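Long-range contacts in Ras-associated and pleckstrin homology domains-containing protein 1 (Homo sapiens, PDB 4GN1), which mediates localized membrane signals, is implicated in regulating lamellipodial dynamics, negatively regulates cell adhesion and targets EVL and VASP to the leading edge: residues Trp47-Thr52 and Arg60-His65; Leu178-Val183 and Leu203-Pro208. One frame throughout, in Å; residues are numbered along the deposited sequence.

Contact 1: residues Trp47-Thr52 and Arg60-His65; sequences WSLVET and RIFEDH
V50 and I61 face each other as a non-hydrogen-bonded antiparallel pair, their CA atoms 4.4 Å apart, in the beta hairpin of strands 47-53 and 58-61 in the Ras-associating, ubiquitin-like domain. The adjoining hydrogen-bonded pair is E51 with R60: E51 N reaches R60 O and R60 N returns to E51 O, both at 3.0 Å. Beyond the end of strand 58-61, F62 N still donates to L49 O (3.1 Å). V50 CG2 meets I61 CG1 on one face of the hairpin; E51 and R60 share the other. In both, CG sits between the backbone N and the carbonyl carbon, and the two chains run side by side in the same direction. R60 NE makes a salt bridge with E51 OE1 through a weak, bent hydrogen bond (131°), the carboxylate and guanidinium planes being 62° apart. Outside partners share the load, since W75 NE1 bonds E51 OE2 and E66 pairs with R60 NH1. The F62 ring crosses the E51 chain, with CZ 3.3 Å from E51 CD. A water takes the N-H of L49 (3.0 Å from L49 N) and lies within hydrogen-bonding distance of F62 O and D64 OD1.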
# COMPACT_ATOMS: atom_id res chain seq x y z
N TRP A 47 -8.01 -8.07 -9.91
CA TRP A 47 -9.03 -8.19 -8.88
C TRP A 47 -8.39 -8.13 -7.53
O TRP A 47 -7.40 -8.80 -7.27
CB TRP A 47 -9.88 -9.45 -9.05
CG TRP A 47 -10.78 -9.31 -10.26
CD1 TRP A 47 -10.59 -9.87 -11.51
CD2 TRP A 47 -11.98 -8.49 -10.39
NE1 TRP A 47 -11.59 -9.49 -12.38
CE2 TRP A 47 -12.45 -8.66 -11.77
CE3 TRP A 47 -12.71 -7.68 -9.53
CZ2 TRP A 47 -13.59 -8.04 -12.25
CZ3 TRP A 47 -13.87 -7.06 -10.01
CH2 TRP A 47 -14.30 -7.23 -11.34
N SER A 48 -8.94 -7.29 -6.67
CA SER A 48 -8.30 -6.96 -5.42
C SER A 48 -9.29 -6.97 -4.28
O SER A 48 -10.49 -6.80 -4.46
CB SER A 48 -7.68 -5.56 -5.53
OG SER A 48 -6.68 -5.52 -6.56
N LEU A 49 -8.77 -7.18 -3.09
CA LEU A 49 -9.56 -7.04 -1.90
C LEU A 49 -8.99 -5.84 -1.18
O LEU A 49 -7.77 -5.75 -0.92
CB LEU A 49 -9.50 -8.29 -1.04
CG LEU A 49 -10.62 -8.44 0.00
CD1 LEU A 49 -12.02 -8.64 -0.60
CD2 LEU A 49 -10.27 -9.61 0.92
N VAL A 50 -9.89 -4.92 -0.88
CA VAL A 50 -9.53 -3.63 -0.33
C VAL A 50 -10.24 -3.50 1.01
O VAL A 50 -11.43 -3.85 1.12
CB VAL A 50 -10.03 -2.54 -1.30
CG1 VAL A 50 -9.76 -1.15 -0.75
CG2 VAL A 50 -9.43 -2.73 -2.70
N GLU A 51 -9.53 -3.01 2.04
CA GLU A 51 -10.19 -2.67 3.31
C GLU A 51 -10.22 -1.16 3.50
O GLU A 51 -9.27 -0.48 3.10
CB GLU A 51 -9.54 -3.37 4.53
CG GLU A 51 -8.16 -2.87 4.96
CD GLU A 51 -7.58 -3.61 6.16
OE1 GLU A 51 -6.35 -3.63 6.30
OE2 GLU A 51 -8.33 -4.19 6.96
N THR A 52 -11.32 -0.64 4.03
CA THR A 52 -11.32 0.73 4.48
C THR A 52 -11.13 0.72 6.00
O THR A 52 -11.61 -0.21 6.67
CB THR A 52 -12.62 1.52 4.13
OG1 THR A 52 -13.73 1.00 4.89
CG2 THR A 52 -12.92 1.51 2.61
N ARG A 60 -6.55 0.34 2.07
CA ARG A 60 -5.43 -0.32 1.42
C ARG A 60 -5.86 -1.57 0.69
O ARG A 60 -6.85 -2.22 1.05
CB ARG A 60 -4.30 -0.64 2.42
CG ARG A 60 -4.61 -1.66 3.51
CD ARG A 60 -3.34 -1.99 4.35
NE ARG A 60 -3.53 -3.20 5.16
CZ ARG A 60 -2.97 -4.38 4.88
NH1 ARG A 60 -2.17 -4.54 3.83
NH2 ARG A 60 -3.22 -5.43 5.66
N ILE A 61 -5.12 -1.88 -0.37
CA ILE A 61 -5.26 -3.15 -1.04
C ILE A 61 -4.39 -4.14 -0.28
O ILE A 61 -3.19 -3.93 -0.13
CB ILE A 61 -4.79 -3.04 -2.50
CG1 ILE A 61 -5.57 -1.95 -3.22
CG2 ILE A 61 -4.90 -4.40 -3.21
CD1 ILE A 61 -4.78 -1.27 -4.32
N PHE A 62 -5.00 -5.19 0.25
CA PHE A 62 -4.27 -6.26 0.92
C PHE A 62 -3.29 -6.85 -0.06
O PHE A 62 -3.59 -6.90 -1.25
CB PHE A 62 -5.21 -7.40 1.30
CG PHE A 62 -6.11 -7.08 2.45
CD1 PHE A 62 -5.60 -6.92 3.72
CD2 PHE A 62 -7.47 -6.96 2.25
CE1 PHE A 62 -6.43 -6.65 4.78
CE2 PHE A 62 -8.31 -6.69 3.32
CZ PHE A 62 -7.79 -6.54 4.58
N GLU A 63 -2.13 -7.30 0.43
CA GLU A 63 -1.30 -8.17 -0.39
C GLU A 63 -1.88 -9.59 -0.34
O GLU A 63 -2.43 -10.04 0.68
CB GLU A 63 0.18 -8.15 0.03
CG GLU A 63 0.76 -6.76 0.33
CD GLU A 63 0.71 -5.78 -0.85
OE1 GLU A 63 0.69 -4.55 -0.57
OE2 GLU A 63 0.75 -6.21 -2.05
N ASP A 64 -1.74 -10.28 -1.46
CA ASP A 64 -2.43 -11.55 -1.69
C ASP A 64 -1.98 -12.70 -0.81
O ASP A 64 -2.71 -13.69 -0.62
CB ASP A 64 -2.32 -11.91 -3.16
CG ASP A 64 -3.19 -11.02 -4.01
OD1 ASP A 64 -4.12 -10.40 -3.43
OD2 ASP A 64 -2.93 -10.94 -5.24
N HIS A 65 -0.80 -12.55 -0.24
CA HIS A 65 -0.24 -13.53 0.65
C HIS A 65 -0.72 -13.42 2.06
O HIS A 65 -0.31 -14.21 2.90
CB HIS A 65 1.28 -13.42 0.64
CG HIS A 65 1.83 -12.16 1.30
ND1 HIS A 65 2.46 -12.18 2.51
CD2 HIS A 65 1.90 -10.86 0.86
CE1 HIS A 65 2.89 -10.96 2.82
NE2 HIS A 65 2.53 -10.14 1.82
O HOH W 1 -5.84 -7.88 -2.86

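Contact 2: residues Leu178-Val183 and Leu203-Pro208; sequences LQLDHV and LVLKHP
The H207 imidazole meets H182 at its CB and carbonyl oxygen, not ring to ring: CD2 of H207 lies 4.0 Å from H182 CB. One face of the H182 ring carries CB of its neighbour D181, offset toward the rim, while the H207 ring is approached obliquely by the carbonyl oxygen of H182. With CG of H207 anti to its backbone N (chi1 -168°), CG stands near this oxygen, and the ring's CD2 comes closer still, 3.6 Å from H182 O. The pyrrolidine of P208 touches the same atom, its CD 3.4 Å from H182 O. The loop 178-183, its own turn closed by V183 N to L180 O at 3.2 Å, thus lies against the end of strand 202-206 in the pleckstrin homology domain, just before strand 184-188 begins.

Two CA-H...O contacts tie the backbones: H207 CA to H182 O at 3.3 Å, and V183 CA to K206 O at 3.4 Å. V183 CG1, anti to its own carbonyl carbon (chi1 -57°), packs over the K206-H207 peptide. Deeper in, L205 is the apolar hub. L178 CD2 presses on L205 CB at 3.4 Å as the two side chains slide past each other in opposite directions, and L205 CD2 faces CD2 of L180 and CG2 of V183. I235 of helix 225-240, the C-terminal helix of the PH fold, touches both L180 and L205.

K206 turns away from the loop. Its NZ donates to H207 O (2.7 Å) and also bonds Y186 OH and a malonate ion. This ammonium would be expected to polarise the H207 carbonyl. No conventional hydrogen bond joins the two segments, which leaves their union to apolar contact and weak CA-H donors.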
# COMPACT_ATOMS: atom_id res chain seq x y z
N LEU A 178 10.23 6.47 10.36
CA LEU A 178 9.40 5.31 10.64
C LEU A 178 9.99 4.01 10.10
O LEU A 178 10.23 3.89 8.88
CB LEU A 178 8.02 5.52 10.02
CG LEU A 178 6.77 4.82 10.55
CD1 LEU A 178 6.48 5.18 12.02
CD2 LEU A 178 5.61 5.25 9.69
N GLN A 179 10.24 3.05 11.01
CA GLN A 179 10.55 1.66 10.66
C GLN A 179 9.30 0.95 10.11
O GLN A 179 8.20 1.12 10.65
CB GLN A 179 11.16 0.90 11.86
CG GLN A 179 12.51 1.47 12.27
CD GLN A 179 13.44 0.50 12.99
OE1 GLN A 179 13.21 -0.73 13.05
NE2 GLN A 179 14.53 1.05 13.54
N LEU A 180 9.46 0.16 9.04
CA LEU A 180 8.31 -0.38 8.29
C LEU A 180 7.79 -1.76 8.74
O LEU A 180 6.69 -2.20 8.36
CB LEU A 180 8.64 -0.38 6.78
CG LEU A 180 8.76 1.00 6.11
CD1 LEU A 180 9.18 0.86 4.64
CD2 LEU A 180 7.47 1.83 6.24
N ASP A 181 8.57 -2.45 9.57
CA ASP A 181 8.20 -3.80 10.00
C ASP A 181 6.76 -3.97 10.47
O ASP A 181 6.16 -4.99 10.20
CB ASP A 181 9.12 -4.23 11.14
CG ASP A 181 10.53 -4.10 10.77
OD1 ASP A 181 11.05 -5.09 10.26
OD2 ASP A 181 11.09 -2.99 10.91
N HIS A 182 6.24 -2.99 11.22
CA HIS A 182 4.91 -3.10 11.82
C HIS A 182 4.02 -1.95 11.46
O HIS A 182 3.19 -1.51 12.28
CB HIS A 182 5.00 -3.28 13.36
CG HIS A 182 5.93 -4.40 13.79
ND1 HIS A 182 5.65 -5.72 13.60
CD2 HIS A 182 7.19 -4.35 14.40
CE1 HIS A 182 6.66 -6.46 14.06
NE2 HIS A 182 7.60 -5.63 14.55
N VAL A 183 4.19 -1.42 10.25
CA VAL A 183 3.23 -0.49 9.68
C VAL A 183 2.78 -0.94 8.29
O VAL A 183 3.59 -1.38 7.46
CB VAL A 183 3.73 0.99 9.62
CG1 VAL A 183 4.13 1.50 11.00
CG2 VAL A 183 4.86 1.17 8.61
N LEU A 203 -0.65 9.40 1.34
CA LEU A 203 -0.43 8.06 1.92
C LEU A 203 -0.35 8.11 3.47
O LEU A 203 0.02 9.13 4.05
CB LEU A 203 0.81 7.42 1.33
CG LEU A 203 2.17 8.08 1.62
CD1 LEU A 203 3.26 7.02 1.54
CD2 LEU A 203 2.46 9.21 0.66
N VAL A 204 -0.72 7.00 4.12
CA VAL A 204 -0.82 6.94 5.56
C VAL A 204 -0.11 5.68 5.99
O VAL A 204 -0.29 4.62 5.38
CB VAL A 204 -2.30 6.88 6.07
CG1 VAL A 204 -2.37 6.85 7.59
CG2 VAL A 204 -3.12 8.06 5.57
N LEU A 205 0.71 5.81 7.03
CA LEU A 205 1.41 4.68 7.65
C LEU A 205 0.95 4.54 9.10
O LEU A 205 0.94 5.51 9.86
CB LEU A 205 2.92 4.88 7.57
CG LEU A 205 3.47 5.21 6.20
CD1 LEU A 205 4.63 6.16 6.37
CD2 LEU A 205 3.95 3.96 5.49
N LYS A 206 0.47 3.35 9.44
CA LYS A 206 0.09 3.02 10.82
C LYS A 206 0.19 1.53 11.08
O LYS A 206 0.10 0.72 10.16
CB LYS A 206 -1.33 3.49 11.17
CG LYS A 206 -2.44 2.78 10.39
CD LYS A 206 -3.76 2.82 11.17
CE LYS A 206 -4.70 1.74 10.66
NZ LYS A 206 -4.21 0.40 11.08
N HIS A 207 0.40 1.20 12.35
CA HIS A 207 0.29 -0.15 12.86
C HIS A 207 -1.07 -0.73 12.52
O HIS A 207 -2.09 -0.04 12.64
CB HIS A 207 0.51 -0.14 14.37
CG HIS A 207 0.69 -1.51 14.97
ND1 HIS A 207 -0.31 -2.41 15.06
CD2 HIS A 207 1.82 -2.13 15.51
CE1 HIS A 207 0.15 -3.55 15.61
NE2 HIS A 207 1.45 -3.36 15.89
N PRO A 208 -1.10 -2.01 12.10
CA PRO A 208 -2.36 -2.68 11.81
C PRO A 208 -3.39 -2.57 12.95
O PRO A 208 -4.58 -2.49 12.67
CB PRO A 208 -1.95 -4.16 11.60
CG PRO A 208 -0.53 -4.10 11.18
CD PRO A 208 0.07 -2.88 11.85

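In the fold
Contact 1 closes before contact 2 opens along the chain, the first in the Ras-associating domain and the second in the PH domain. Their centres are 16 Å apart and their nearest atoms about 6 Å, without touching. The bridge between them is strand 184-188, which follows the loop of contact 2, pairs antiparallel with strand 202-206 and lies next to strand 58-61 of the contact 1 hairpin. Other contacts also span the two domains: K206 touches L56, P208 touches N74, and E63 makes a salt bridge with R236 of helix 225-240. The general lesson is that two domains can meet strand beside strand, consistent with RA and PH forming one compact unit.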